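Halogenase PltM (Pseudomonas fluorescens, PDB 6BZN) halogenates phenolic substrates with broad tolerance for substrate and halide, and is a flavoprotein of the FAD-dependent halogenase type. Local coordinates at residues L338-T343 against R387-A392; W413-R418 against E497-H502. All coordinates share one frame; numbering follows the deposited sequence.

Overall arrangement
Both contacts dock a segment onto the helices of the C-terminal half, and they follow one another in the chain: interaction 1 closes before interaction 2 opens. Helix 383-406, which carries residues 387-392, is followed directly by helix 410-441, which carries residues 413-418. The two contacts do not touch; their centres lie 28 Å apart and their nearest atoms about 13 Å. Interaction 1 holds Gln-341, and the side chain of its Pro-340 is about 7 Å from that of Ala-34; both Gln-341 and Ala-34 bind FAD in another structure of this protein, though no flavin is bound here. Interaction 2, 23 Å from the centre of the chain, is peripheral helix packing away from the known sites.

Interaction 1: residues L338-T343 against R387-A392; sequences LLPQAT and RHCLNA
Cys-389 of helix 383-406 rests its sulfur against Pro-340 and Thr-343, on the short helix 340-343 that follows strand 336-338 at the outer end of the parallel Rossmann-type sheet. Its CB already points toward the short helix, and SG, anti to the backbone N (chi1 -173°), carries on to it. There it meets the proline at CA (SG to Pro-340 CA 3.8 Å) and at the ring, where Pro-340 CG stands 3.9 Å from Cys-389 SG. The threonine methyl closes the other part of this small apolar patch, with Thr-343 CG2 at 3.7 Å from Cys-389 SG. That same methyl touches Leu-390 through one branch, CG2 to CD2 of Leu-390 at 3.6 Å, the two side chains crossing at about a right angle. No hydrogen bond spans the segments; the contact is van der Waals, burying 165 Å².

Rotation of Thr-343 is fixed by its hydroxyl. Leu-339 stands at the N-cap, and its carbonyl takes that hydroxyl within the first turn: Thr-343 OG1 lies 2.9 Å from Leu-339 O, 60° out of the carbonyl plane. Asn-331 ND2 bonds to OG1 from outside, and Tyr-326 bonds the carbonyl of Gln-341. With OG1 so held, Thr-343 CG2, anti to the backbone N, faces the cysteine sulfur.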
ATOM      1  N   LEU A 338       8.159  -9.954 -11.808  1.00 13.74           N
ATOM      2  CA  LEU A 338       7.668  -9.971 -10.443  1.00 14.19           C
ATOM      3  C   LEU A 338       6.874  -8.696 -10.234  1.00 13.82           C
ATOM      4  O   LEU A 338       7.378  -7.600 -10.469  1.00 12.80           O
ATOM      5  CB  LEU A 338       8.816 -10.001  -9.433  1.00 15.58           C
ATOM      6  CG  LEU A 338       9.523 -11.323  -9.149  1.00 17.91           C
ATOM      7  CD1 LEU A 338       9.892 -12.086 -10.393  1.00 18.42           C
ATOM      8  CD2 LEU A 338      10.728 -11.087  -8.254  1.00 18.49           C
ATOM      9  N   LEU A 339       5.634  -8.840  -9.791  1.00 12.94           N
ATOM     10  CA  LEU A 339       4.874  -7.678  -9.361  1.00 13.43           C
ATOM     11  C   LEU A 339       5.435  -7.147  -8.030  1.00 12.91           C
ATOM     12  O   LEU A 339       6.288  -7.794  -7.399  1.00 12.17           O
ATOM     13  CB  LEU A 339       3.385  -8.014  -9.286  1.00 13.80           C
ATOM     14  CG  LEU A 339       2.653  -8.160 -10.619  1.00 14.29           C
ATOM     15  CD1 LEU A 339       1.178  -8.407 -10.323  1.00 14.56           C
ATOM     16  CD2 LEU A 339       2.800  -6.958 -11.534  1.00 14.76           C
ATOM     17  N   PRO A 340       4.995  -5.945  -7.604  1.00 13.18           N
ATOM     18  CA  PRO A 340       5.665  -5.326  -6.446  1.00 13.39           C
ATOM     19  C   PRO A 340       5.737  -6.127  -5.164  1.00 13.67           C
ATOM     20  O   PRO A 340       6.813  -6.185  -4.586  1.00 13.32           O
ATOM     21  CB  PRO A 340       4.883  -4.034  -6.250  1.00 12.99           C
ATOM     22  CG  PRO A 340       4.556  -3.658  -7.656  1.00 12.97           C
ATOM     23  CD  PRO A 340       4.154  -4.959  -8.303  1.00 12.73           C
ATOM     24  N   GLN A 341       4.662  -6.775  -4.724  1.00 14.88           N
ATOM     25  CA  GLN A 341       4.747  -7.586  -3.490  1.00 16.57           C
ATOM     26  C   GLN A 341       5.805  -8.694  -3.554  1.00 16.36           C
ATOM     27  O   GLN A 341       6.455  -8.996  -2.543  1.00 16.32           O
ATOM     28  CB  GLN A 341       3.405  -8.226  -3.136  1.00 19.11           C
ATOM     29  CG  GLN A 341       2.352  -7.270  -2.645  1.00 21.59           C
ATOM     30  CD  GLN A 341       2.597  -6.774  -1.220  1.00 25.80           C
ATOM     31  OE1 GLN A 341       2.704  -5.567  -0.994  1.00 28.23           O
ATOM     32  NE2 GLN A 341       2.645  -7.698  -0.251  1.00 28.41           N
ATOM     33  N   ALA A 342       5.956  -9.303  -4.728  1.00 14.58           N
ATOM     34  CA  ALA A 342       6.987 -10.306  -4.943  1.00 14.63           C
ATOM     35  C   ALA A 342       8.404  -9.700  -5.004  1.00 14.43           C
ATOM     36  O   ALA A 342       9.378 -10.423  -4.834  1.00 15.65           O
ATOM     37  CB  ALA A 342       6.691 -11.092  -6.205  1.00 14.54           C
ATOM     38  N   THR A 343       8.503  -8.394  -5.263  1.00 13.54           N
ATOM     39  CA  THR A 343       9.772  -7.686  -5.452  1.00 13.25           C
ATOM     40  C   THR A 343      10.287  -7.036  -4.190  1.00 13.22           C
ATOM     41  O   THR A 343      11.466  -7.182  -3.833  1.00 13.75           O
ATOM     42  CB  THR A 343       9.593  -6.564  -6.507  1.00 13.18           C
ATOM     43  OG1 THR A 343       9.092  -7.142  -7.712  1.00 12.69           O
ATOM     44  CG2 THR A 343      10.887  -5.871  -6.811  1.00 13.31           C
ATOM     45  N   ARG A 387      12.264  -0.226 -13.358  1.00 15.26           N
ATOM     46  CA  ARG A 387      12.662   1.093 -12.898  1.00 16.03           C
ATOM     47  C   ARG A 387      11.611   1.692 -11.963  1.00 14.97           C
ATOM     48  O   ARG A 387      11.950   2.149 -10.881  1.00 15.01           O
ATOM     49  CB  ARG A 387      12.941   2.019 -14.081  1.00 17.64           C
ATOM     50  CG  ARG A 387      13.257   3.452 -13.685  1.00 20.17           C
ATOM     51  CD  ARG A 387      13.743   4.241 -14.889  1.00 21.95           C
ATOM     52  NE  ARG A 387      13.821   5.680 -14.616  1.00 23.86           N
ATOM     53  CZ  ARG A 387      13.233   6.651 -15.323  1.00 24.56           C
ATOM     54  NH1 ARG A 387      12.487   6.398 -16.395  1.00 23.89           N
ATOM     55  NH2 ARG A 387      13.408   7.922 -14.951  1.00 25.45           N
ATOM     56  N   HIS A 388      10.345   1.679 -12.373  1.00 14.16           N
ATOM     57  CA  HIS A 388       9.270   2.105 -11.479  1.00 13.56           C
ATOM     58  C   HIS A 388       9.279   1.325 -10.145  1.00 13.32           C
ATOM     59  O   HIS A 388       9.299   1.929  -9.076  1.00 12.54           O
ATOM     60  CB  HIS A 388       7.894   1.983 -12.132  1.00 13.62           C
ATOM     61  CG  HIS A 388       6.788   2.055 -11.136  1.00 13.32           C
ATOM     62  ND1 HIS A 388       6.073   0.946 -10.737  1.00 13.36           N
ATOM     63  CD2 HIS A 388       6.370   3.076 -10.355  1.00 13.10           C
ATOM     64  CE1 HIS A 388       5.214   1.299  -9.799  1.00 13.43           C
ATOM     65  NE2 HIS A 388       5.384   2.584  -9.543  1.00 13.20           N
ATOM     66  N   CYS A 389       9.297  -0.007 -10.203  1.00 13.16           N
ATOM     67  CA  CYS A 389       9.112  -0.803  -8.984  1.00 13.49           C
ATOM     68  C   CYS A 389      10.267  -0.637  -8.003  1.00 12.95           C
ATOM     69  O   CYS A 389      10.049  -0.404  -6.797  1.00 12.34           O
ATOM     70  CB  CYS A 389       8.899  -2.280  -9.298  1.00 14.22           C
ATOM     71  SG  CYS A 389       8.458  -3.198  -7.801  1.00 16.41           S
ATOM     72  N   LEU A 390      11.492  -0.710  -8.515  1.00 12.83           N
ATOM     73  CA  LEU A 390      12.660  -0.596  -7.639  1.00 14.04           C
ATOM     74  C   LEU A 390      12.769   0.824  -7.053  1.00 13.61           C
ATOM     75  O   LEU A 390      13.078   0.970  -5.882  1.00 13.04           O
ATOM     76  CB  LEU A 390      13.960  -0.995  -8.337  1.00 15.20           C
ATOM     77  CG  LEU A 390      14.066  -2.420  -8.921  1.00 16.71           C
ATOM     78  CD1 LEU A 390      15.533  -2.835  -9.071  1.00 17.17           C
ATOM     79  CD2 LEU A 390      13.282  -3.499  -8.183  1.00 17.08           C
ATOM     80  N   ASN A 391      12.487   1.846  -7.860  1.00 13.37           N
ATOM     81  CA  ASN A 391      12.461   3.229  -7.354  1.00 13.93           C
ATOM     82  C   ASN A 391      11.371   3.419  -6.310  1.00 12.93           C
ATOM     83  O   ASN A 391      11.583   4.120  -5.319  1.00 13.15           O
ATOM     84  CB  ASN A 391      12.250   4.255  -8.480  1.00 15.24           C
ATOM     85  CG  ASN A 391      13.454   4.423  -9.380  1.00 17.43           C
ATOM     86  OD1 ASN A 391      14.487   3.815  -9.180  1.00 19.53           O
ATOM     87  ND2 ASN A 391      13.310   5.273 -10.399  1.00 20.06           N
ATOM     88  N   ALA A 392      10.203   2.825  -6.541  1.00 12.01           N
ATOM     89  CA  ALA A 392       9.083   2.899  -5.583  1.00 12.01           C
ATOM     90  C   ALA A 392       9.411   2.297  -4.205  1.00 11.88           C
ATOM     91  O   ALA A 392       9.127   2.908  -3.162  1.00 11.54           O
ATOM     92  CB  ALA A 392       7.858   2.236  -6.168  1.00 11.90           C
TER

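Interaction 2: residues W413-R418 against E497-H502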
ATOM      1  N   TRP A 413       6.831  14.989  14.529  1.00 13.54           N
ATOM      2  CA  TRP A 413       5.888  14.282  13.663  1.00 13.13           C
ATOM      3  C   TRP A 413       5.016  15.275  12.891  1.00 13.17           C
ATOM      4  O   TRP A 413       4.826  15.144  11.683  1.00 12.49           O
ATOM      5  CB  TRP A 413       5.003  13.284  14.415  1.00 12.91           C
ATOM      6  CG  TRP A 413       4.060  12.676  13.475  1.00 12.96           C
ATOM      7  CD1 TRP A 413       2.748  13.008  13.290  1.00 13.19           C
ATOM      8  CD2 TRP A 413       4.372  11.707  12.482  1.00 12.71           C
ATOM      9  NE1 TRP A 413       2.224  12.276  12.256  1.00 13.34           N
ATOM     10  CE2 TRP A 413       3.200  11.466  11.746  1.00 13.00           C
ATOM     11  CE3 TRP A 413       5.533  11.001  12.152  1.00 13.16           C
ATOM     12  CZ2 TRP A 413       3.148  10.536  10.702  1.00 13.23           C
ATOM     13  CZ3 TRP A 413       5.487  10.079  11.120  1.00 13.36           C
ATOM     14  CH2 TRP A 413       4.302   9.858  10.398  1.00 13.37           C
ATOM     15  N   ASN A 414       4.485  16.268  13.598  1.00 13.39           N
ATOM     16  CA  ASN A 414       3.601  17.247  12.970  1.00 13.56           C
ATOM     17  C   ASN A 414       4.310  17.927  11.800  1.00 13.13           C
ATOM     18  O   ASN A 414       3.756  17.997  10.698  1.00 12.70           O
ATOM     19  CB  ASN A 414       3.102  18.249  14.038  1.00 14.19           C
ATOM     20  CG  ASN A 414       2.180  19.315  13.481  1.00 14.44           C
ATOM     21  OD1 ASN A 414       1.612  19.188  12.401  1.00 14.18           O
ATOM     22  ND2 ASN A 414       2.034  20.402  14.242  1.00 15.65           N
ATOM     23  N   VAL A 415       5.551  18.380  12.006  1.00 13.16           N
ATOM     24  CA  VAL A 415       6.293  19.007  10.916  1.00 13.20           C
ATOM     25  C   VAL A 415       6.554  17.982   9.797  1.00 12.75           C
ATOM     26  O   VAL A 415       6.293  18.248   8.619  1.00 11.97           O
ATOM     27  CB  VAL A 415       7.626  19.641  11.378  1.00 13.73           C
ATOM     28  CG1 VAL A 415       8.307  20.300  10.203  1.00 14.07           C
ATOM     29  CG2 VAL A 415       7.383  20.705  12.458  1.00 14.24           C
ATOM     30  N   TRP A 416       7.050  16.810  10.189  1.00 12.67           N
ATOM     31  CA  TRP A 416       7.397  15.762   9.220  1.00 12.59           C
ATOM     32  C   TRP A 416       6.230  15.320   8.326  1.00 12.73           C
ATOM     33  O   TRP A 416       6.427  15.138   7.123  1.00 12.92           O
ATOM     34  CB  TRP A 416       8.032  14.542   9.908  1.00 13.04           C
ATOM     35  CG  TRP A 416       8.118  13.358   8.996  1.00 13.12           C
ATOM     36  CD1 TRP A 416       7.296  12.282   8.991  1.00 13.58           C
ATOM     37  CD2 TRP A 416       9.023  13.181   7.907  1.00 13.88           C
ATOM     38  NE1 TRP A 416       7.669  11.400   8.008  1.00 13.65           N
ATOM     39  CE2 TRP A 416       8.721  11.939   7.314  1.00 14.16           C
ATOM     40  CE3 TRP A 416      10.079  13.938   7.387  1.00 14.35           C
ATOM     41  CZ2 TRP A 416       9.433  11.437   6.230  1.00 14.40           C
ATOM     42  CZ3 TRP A 416      10.797  13.433   6.313  1.00 14.63           C
ATOM     43  CH2 TRP A 416      10.459  12.192   5.740  1.00 14.50           C
ATOM     44  N   HIS A 417       5.036  15.164   8.889  1.00 12.80           N
ATOM     45  CA  HIS A 417       3.917  14.608   8.115  1.00 13.09           C
ATOM     46  C   HIS A 417       3.560  15.460   6.898  1.00 12.89           C
ATOM     47  O   HIS A 417       3.057  14.935   5.921  1.00 12.84           O
ATOM     48  CB  HIS A 417       2.698  14.270   8.989  1.00 13.56           C
ATOM     49  CG  HIS A 417       1.596  15.282   8.971  1.00 14.07           C
ATOM     50  ND1 HIS A 417       1.658  16.467   9.675  1.00 14.54           N
ATOM     51  CD2 HIS A 417       0.372  15.257   8.390  1.00 14.78           C
ATOM     52  CE1 HIS A 417       0.532  17.138   9.507  1.00 14.43           C
ATOM     53  NE2 HIS A 417      -0.268  16.423   8.737  1.00 15.26           N
ATOM     54  N   ARG A 418       3.884  16.754   6.945  1.00 12.72           N
ATOM     55  CA  ARG A 418       3.666  17.656   5.812  1.00 13.45           C
ATOM     56  C   ARG A 418       4.559  17.355   4.619  1.00 12.97           C
ATOM     57  O   ARG A 418       4.201  17.692   3.504  1.00 13.28           O
ATOM     58  CB  ARG A 418       3.848  19.120   6.249  1.00 13.79           C
ATOM     59  CG  ARG A 418       2.832  19.549   7.298  1.00 14.14           C
ATOM     60  CD  ARG A 418       3.461  20.303   8.465  1.00 14.56           C
ATOM     61  NE  ARG A 418       2.500  20.374   9.561  1.00 15.13           N
ATOM     62  CZ  ARG A 418       1.463  21.211   9.633  1.00 16.17           C
ATOM     63  NH1 ARG A 418       1.251  22.143   8.697  1.00 17.30           N
ATOM     64  NH2 ARG A 418       0.623  21.119  10.653  1.00 16.39           N
ATOM     65  N   GLU A 497      11.879  24.887   7.870  1.00 19.36           N
ATOM     66  CA  GLU A 497      12.547  25.815   6.941  1.00 20.62           C
ATOM     67  C   GLU A 497      12.592  25.255   5.509  1.00 19.79           C
ATOM     68  O   GLU A 497      12.364  25.995   4.541  1.00 18.54           O
ATOM     69  CB  GLU A 497      13.942  26.183   7.460  1.00 22.68           C
ATOM     70  CG  GLU A 497      13.934  26.979   8.771  1.00 25.18           C
ATOM     71  CD  GLU A 497      13.292  28.361   8.639  1.00 28.65           C
ATOM     72  OE1 GLU A 497      13.489  29.004   7.591  1.00 31.32           O
ATOM     73  OE2 GLU A 497      12.570  28.798   9.573  1.00 33.51           O
ATOM     74  N   LEU A 498      12.852  23.951   5.373  1.00 18.98           N
ATOM     75  CA  LEU A 498      12.756  23.282   4.069  1.00 18.76           C
ATOM     76  C   LEU A 498      11.350  23.393   3.459  1.00 18.09           C
ATOM     77  O   LEU A 498      11.212  23.677   2.267  1.00 17.79           O
ATOM     78  CB  LEU A 498      13.182  21.802   4.173  1.00 18.93           C
ATOM     79  CG  LEU A 498      14.672  21.556   4.442  1.00 19.06           C
ATOM     80  CD1 LEU A 498      14.953  20.087   4.711  1.00 19.46           C
ATOM     81  CD2 LEU A 498      15.515  22.072   3.281  1.00 19.70           C
ATOM     82  N   ILE A 499      10.316  23.191   4.270  1.00 17.52           N
ATOM     83  CA  ILE A 499       8.939  23.291   3.774  1.00 17.73           C
ATOM     84  C   ILE A 499       8.671  24.731   3.274  1.00 18.98           C
ATOM     85  O   ILE A 499       8.151  24.926   2.178  1.00 18.47           O
ATOM     86  CB  ILE A 499       7.901  22.847   4.833  1.00 17.94           C
ATOM     87  CG1 ILE A 499       8.058  21.351   5.149  1.00 18.01           C
ATOM     88  CG2 ILE A 499       6.480  23.134   4.357  1.00 17.78           C
ATOM     89  CD1 ILE A 499       7.358  20.891   6.410  1.00 17.98           C
ATOM     90  N   LYS A 500       9.057  25.724   4.069  1.00 20.60           N
ATOM     91  CA  LYS A 500       8.917  27.133   3.679  1.00 22.34           C
ATOM     92  C   LYS A 500       9.635  27.465   2.371  1.00 22.24           C
ATOM     93  O   LYS A 500       9.086  28.145   1.518  1.00 21.85           O
ATOM     94  CB  LYS A 500       9.386  28.038   4.826  1.00 24.26           C
ATOM     95  CG  LYS A 500       8.355  28.096   5.938  1.00 26.23           C
ATOM     96  CD  LYS A 500       8.936  28.325   7.319  1.00 30.11           C
ATOM     97  CE  LYS A 500       9.479  29.716   7.492  1.00 32.20           C
ATOM     98  NZ  LYS A 500       9.881  29.914   8.915  1.00 34.60           N
ATOM     99  N   GLU A 501      10.848  26.950   2.222  1.00 23.05           N
ATOM    100  CA  GLU A 501      11.649  27.124   1.014  1.00 23.98           C
ATOM    101  C   GLU A 501      10.966  26.586  -0.256  1.00 23.65           C
ATOM    102  O   GLU A 501      11.041  27.212  -1.311  1.00 22.79           O
ATOM    103  CB  GLU A 501      13.008  26.443   1.209  1.00 25.70           C
ATOM    104  CG  GLU A 501      13.990  26.629   0.061  1.00 28.33           C
ATOM    105  CD  GLU A 501      15.220  25.757   0.179  1.00 30.06           C
ATOM    106  OE1 GLU A 501      15.936  25.648  -0.832  1.00 32.46           O
ATOM    107  OE2 GLU A 501      15.472  25.176   1.262  1.00 31.57           O
ATOM    108  N   HIS A 502      10.306  25.434  -0.145  1.00 21.08           N
ATOM    109  CA  HIS A 502       9.730  24.745  -1.307  1.00 20.49           C
ATOM    110  C   HIS A 502       8.255  25.010  -1.539  1.00 20.58           C
ATOM    111  O   HIS A 502       7.722  24.659  -2.585  1.00 19.33           O
ATOM    112  CB  HIS A 502       9.963  23.237  -1.158  1.00 19.79           C
ATOM    113  CG  HIS A 502      11.399  22.854  -1.302  1.00 19.43           C
ATOM    114  ND1 HIS A 502      12.296  22.929  -0.263  1.00 19.77           N
ATOM    115  CD2 HIS A 502      12.098  22.417  -2.373  1.00 20.23           C
ATOM    116  CE1 HIS A 502      13.487  22.536  -0.683  1.00 19.77           C
ATOM    117  NE2 HIS A 502      13.393  22.225  -1.963  1.00 19.93           N
TER
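Within residues 413-418 and 497-502, of helices 410-441 and 488-502, the nearest CA atoms are those of Arg-418 and Ile-499, 8.0 Å apart, a separation bridged by side chains and without a hydrogen bond between the segments. The contact is narrow, burying 110 Å² in all, and Ile-499 supplies more than half of it.

Its CD1 methyl is the probe. With CG1 anti to the carbonyl carbon and the chain extended beyond it (chi2 165°), the methyl reaches the backbone of the facing helix, 3.6 Å from Val-415 O. It also lies 3.9 Å from Arg-418 CB and 4.0 Å from Val-415 CG1, the valine and isoleucine side chains meeting at a slant.

Arg-418 offers the isoleucine methyl its CB and then turns its charged end away, the chain bending at chi2 (134°). The guanidinium folds back over its own helix and grips Asn-414 side-on: NH2 reaches Asn-414 OD1 at 2.8 Å, and NE lies 2.9 Å from Asn-414 O, with a longer bond from NE to Asn-414 OD1. Both oxygens lie close to the guanidinium plane, but NE approaches Asn-414 O from above the carbonyl plane (52° out of it), whereas NH2 comes nearer the plane of the side-chain amide. Asn-414 O has a second donor in His-417 ND1, 2.8 Å away and near the plane of that imidazole. The Arg-418 NH1 and NH2 nitrogens bond the carbonyls of Tyr-511 and Asn-516, and Asn-414 ND2 that of Ile-514, tying the chain around residues 511-516 onto helix 410-441.

The chemistry is therefore divided: between these segments the contact is van der Waals packing around the Ile-499 methyl, while the guanidinium of the buried Arg-418 is bonded to neutral oxygens of Asn-414, Tyr-511 and Asn-516, which would be expected to stabilise its positive charge.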